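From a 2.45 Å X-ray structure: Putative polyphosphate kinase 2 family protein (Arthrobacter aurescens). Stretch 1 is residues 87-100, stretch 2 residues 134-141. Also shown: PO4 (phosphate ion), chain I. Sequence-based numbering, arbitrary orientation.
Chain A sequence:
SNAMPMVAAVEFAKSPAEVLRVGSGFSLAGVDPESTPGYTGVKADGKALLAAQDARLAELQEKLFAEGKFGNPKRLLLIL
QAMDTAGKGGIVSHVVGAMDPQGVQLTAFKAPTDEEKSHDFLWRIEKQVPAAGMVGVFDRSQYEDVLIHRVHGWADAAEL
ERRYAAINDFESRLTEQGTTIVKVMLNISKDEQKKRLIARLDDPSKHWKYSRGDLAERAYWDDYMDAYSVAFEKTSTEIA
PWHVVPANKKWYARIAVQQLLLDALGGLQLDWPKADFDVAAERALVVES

Stretch 1 (87-100) GKGGIVSHVVGAMD
Stretch 2 (134-141) MVGVFDRS

How do the two backbones lie against each other? A helix begins at Lys88 and residues 135-139 form a strand, and they run nearly antiparallel, their N-to-C directions 167° apart and their axes 9.6 Å apart at closest approach. The register is set at both ends: Lys88 CA lies 6.8 Å from Asp139 CA, and Met99 CA lies 9.0 Å from Val135 CA. Helical phi/psi values, such as -64/-48 at Lys88, and i to i+4 bonds such as Val92 N to Lys88 O (2.8 Å) define the helix, while the strand is extended, with Val137 at -123/122. No hydrogen bond crosses between the stretches, so the contact rests on side-chain packing, and it buries 382 Å² in total.

Which side chains fill the apolar part? On the strand, Val135, Val137 and Asp139 all point toward the helix, as alternation in an extended chain requires, and Phe138 between them points away. Val92 (chi1 161°, t) points toward the strand and brings CG2 to 4.0 Å from Val137 CG1 and 3.9 Å from Asp139 CB, thus touching the aliphatic base of the acid as well as the valine. One turn later Val96 (chi1 162°, t) has its CA-to-CB bond sideways, yet its CG2 still comes within 4.3 Å of Val137 CG2. Val135 and Val137 both have chi1 at 172° (t). Selenomethionine Met99, with phi/psi -103/167, is extended beyond an m chi1 (-67°, -178°, 165°; mtt), and its SE reaches 3.9 Å from Val135 CG1.

What happens where the charges gather? Asp139 has chi1 -178° (t) and chi2 -11°, and its OD1 lies 3.3 Å from Lys88 CE, a contact with the methylene next to the amine. Arg140, at phi/psi 64/163, starts sideways, but its m, t, t chain with chi4 87° brings its end nearer, and Lys88 CE sits over one guanidinium face, 3.9 Å from Arg140 CZ. Like charges are therefore close, with Lys88 NZ 3.9 Å from Arg140 NH1. Asp139 supplies negative charge beside them: its OD1 makes a long salt bridge to Arg140 NH2 at 3.9 Å, with the oxygen well out of the guanidinium plane, so the attraction is one of charge alone.

Why does Lys88 curl as it does? Its chi angles of -62°, 175°, -69° and -70° (m, t, m, m) bend the end of the chain toward the phosphate, where NZ donates a hydrogen bond to O3 at 3.0 Å. Lys88 N binds the same O3 at 3.0 Å and nearly straight (170°), so backbone and side chain grip one oxygen. Gly89 N reaches O4 at 3.0 Å, and Gly87 N reaches O2 at 2.8 Å. Gly87 is the N-cap, at phi/psi 96/30, where a CB would jam against the preceding carbonyl oxygen.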

# COMPACT_ATOMS: atom_id res chain seq x y z
N GLY A 87 6.75 -15.98 -5.49
CA GLY A 87 5.81 -14.90 -5.72
C GLY A 87 5.13 -14.28 -4.51
O GLY A 87 4.01 -13.80 -4.64
N LYS A 88 5.78 -14.25 -3.34
CA LYS A 88 5.14 -13.58 -2.17
C LYS A 88 5.00 -12.08 -2.48
O LYS A 88 3.95 -11.47 -2.25
CB LYS A 88 5.96 -13.66 -0.88
CG LYS A 88 6.25 -14.99 -0.29
CD LYS A 88 7.22 -14.83 0.94
CE LYS A 88 8.65 -14.39 0.59
NZ LYS A 88 9.49 -15.48 -0.14
N GLY A 89 6.09 -11.50 -2.97
CA GLY A 89 6.12 -10.08 -3.25
C GLY A 89 4.94 -9.64 -4.10
O GLY A 89 4.26 -8.67 -3.80
N GLY A 90 4.71 -10.37 -5.17
CA GLY A 90 3.64 -10.06 -6.09
C GLY A 90 2.27 -10.26 -5.48
O GLY A 90 1.36 -9.51 -5.75
N ILE A 91 2.10 -11.30 -4.71
CA ILE A 91 0.81 -11.49 -4.09
C ILE A 91 0.53 -10.38 -3.06
O ILE A 91 -0.59 -9.83 -3.05
CB ILE A 91 0.67 -12.91 -3.45
CG1 ILE A 91 0.81 -13.97 -4.56
CG2 ILE A 91 -0.65 -13.08 -2.74
CD1 ILE A 91 -0.25 -15.03 -4.56
N VAL A 92 1.55 -10.03 -2.25
CA VAL A 92 1.41 -9.02 -1.26
C VAL A 92 0.99 -7.76 -1.93
O VAL A 92 -0.02 -7.14 -1.55
CB VAL A 92 2.74 -8.75 -0.50
CG1 VAL A 92 2.67 -7.36 0.19
CG2 VAL A 92 3.05 -9.87 0.49
N SER A 93 1.72 -7.41 -2.98
CA SER A 93 1.41 -6.21 -3.74
C SER A 93 0.03 -6.24 -4.31
O SER A 93 -0.63 -5.20 -4.42
CB SER A 93 2.36 -6.09 -4.92
OG SER A 93 2.16 -4.91 -5.67
N HIS A 94 -0.42 -7.39 -4.75
CA HIS A 94 -1.73 -7.37 -5.34
C HIS A 94 -2.84 -7.16 -4.26
O HIS A 94 -3.75 -6.33 -4.42
CB HIS A 94 -2.02 -8.61 -6.20
CG HIS A 94 -3.25 -8.45 -6.99
ND1 HIS A 94 -4.50 -8.70 -6.46
CD2 HIS A 94 -3.46 -7.90 -8.22
CE1 HIS A 94 -5.43 -8.37 -7.35
NE2 HIS A 94 -4.83 -7.87 -8.42
N VAL A 95 -2.74 -7.93 -3.18
CA VAL A 95 -3.71 -7.91 -2.10
C VAL A 95 -3.74 -6.53 -1.46
O VAL A 95 -4.78 -5.94 -1.27
CB VAL A 95 -3.33 -8.94 -1.02
CG1 VAL A 95 -4.25 -8.79 0.17
CG2 VAL A 95 -3.38 -10.39 -1.58
N VAL A 96 -2.59 -6.00 -1.13
CA VAL A 96 -2.53 -4.66 -0.57
C VAL A 96 -3.11 -3.62 -1.50
O VAL A 96 -3.86 -2.72 -1.06
CB VAL A 96 -1.09 -4.34 -0.16
CG1 VAL A 96 -0.92 -2.89 0.01
CG2 VAL A 96 -0.75 -5.12 1.13
N GLY A 97 -2.84 -3.74 -2.78
CA GLY A 97 -3.35 -2.79 -3.74
C GLY A 97 -4.81 -2.86 -4.00
O GLY A 97 -5.36 -1.97 -4.61
N ALA A 98 -5.46 -3.93 -3.62
CA ALA A 98 -6.92 -4.00 -3.76
C ALA A 98 -7.53 -3.28 -2.59
O ALA A 98 -8.72 -2.99 -2.63
CB ALA A 98 -7.41 -5.44 -3.79
N MSE A 99 -6.74 -3.01 -1.54
CA MSE A 99 -7.26 -2.43 -0.29
C MSE A 99 -6.95 -0.93 -0.16
O MSE A 99 -6.18 -0.38 -0.94
CB MSE A 99 -6.70 -3.20 0.89
CG MSE A 99 -7.22 -4.59 0.93
SE MSE A 99 -6.60 -5.61 2.45
CE MSE A 99 -7.91 -7.01 2.25
N ASP A 100 -7.59 -0.26 0.79
CA ASP A 100 -7.16 1.09 1.14
C ASP A 100 -5.97 0.96 2.07
O ASP A 100 -6.11 0.37 3.10
CB ASP A 100 -8.28 1.92 1.77
CG ASP A 100 -7.92 3.44 1.86
OD1 ASP A 100 -8.74 4.28 1.38
OD2 ASP A 100 -6.82 3.78 2.40
N MSE A 134 -7.80 -3.44 11.39
CA MSE A 134 -6.77 -3.43 10.38
C MSE A 134 -6.59 -4.79 9.74
O MSE A 134 -6.94 -5.82 10.34
CB MSE A 134 -5.46 -2.96 10.95
CG MSE A 134 -5.49 -1.59 11.65
SE MSE A 134 -5.70 -0.11 10.38
CE MSE A 134 -3.95 -0.07 9.51
N VAL A 135 -6.11 -4.79 8.48
CA VAL A 135 -5.62 -6.01 7.83
C VAL A 135 -4.14 -5.97 7.88
O VAL A 135 -3.50 -5.09 7.33
CB VAL A 135 -6.05 -6.12 6.35
CG1 VAL A 135 -5.36 -7.31 5.70
CG2 VAL A 135 -7.63 -6.25 6.25
N GLY A 136 -3.56 -6.90 8.58
CA GLY A 136 -2.10 -6.97 8.65
C GLY A 136 -1.58 -7.97 7.65
O GLY A 136 -2.17 -9.07 7.47
N VAL A 137 -0.49 -7.60 6.97
CA VAL A 137 0.16 -8.55 6.07
C VAL A 137 1.61 -8.72 6.46
O VAL A 137 2.38 -7.75 6.51
CB VAL A 137 0.03 -8.14 4.59
CG1 VAL A 137 0.90 -9.07 3.72
CG2 VAL A 137 -1.45 -8.15 4.15
N PHE A 138 1.95 -9.98 6.74
CA PHE A 138 3.33 -10.42 7.02
C PHE A 138 3.93 -11.16 5.79
O PHE A 138 3.59 -12.33 5.50
CB PHE A 138 3.38 -11.38 8.22
CG PHE A 138 3.24 -10.73 9.60
CD1 PHE A 138 3.09 -9.36 9.78
CD2 PHE A 138 3.26 -11.54 10.73
CE1 PHE A 138 2.97 -8.79 11.09
CE2 PHE A 138 3.11 -11.01 12.02
CZ PHE A 138 2.96 -9.63 12.20
N ASP A 139 4.78 -10.43 5.05
CA ASP A 139 5.69 -11.02 4.08
C ASP A 139 6.93 -11.57 4.82
O ASP A 139 7.81 -10.83 5.24
CB ASP A 139 6.06 -10.01 2.99
CG ASP A 139 6.98 -10.59 1.91
OD1 ASP A 139 7.47 -11.69 2.12
OD2 ASP A 139 7.21 -9.94 0.86
N ARG A 140 6.95 -12.91 4.93
CA ARG A 140 7.72 -13.66 5.91
C ARG A 140 7.21 -13.33 7.31
O ARG A 140 6.48 -12.36 7.48
CB ARG A 140 9.22 -13.41 5.80
CG ARG A 140 9.79 -13.76 4.46
CD ARG A 140 11.25 -13.36 4.45
NE ARG A 140 11.91 -13.70 3.21
CZ ARG A 140 11.95 -12.94 2.11
NH1 ARG A 140 12.61 -13.41 1.05
NH2 ARG A 140 11.36 -11.75 2.06
N SER A 141 7.56 -14.16 8.28
CA SER A 141 6.93 -14.12 9.58
C SER A 141 7.76 -14.75 10.71
O SER A 141 9.00 -14.87 10.62
CB SER A 141 5.62 -14.86 9.48
OG SER A 141 5.87 -16.24 9.55
P PO4 I . 9.30 -14.06 -3.83
O1 PO4 I . 10.86 -14.07 -3.83
O2 PO4 I . 8.89 -14.17 -5.38
O3 PO4 I . 8.65 -15.23 -3.02
O4 PO4 I . 8.82 -12.72 -3.19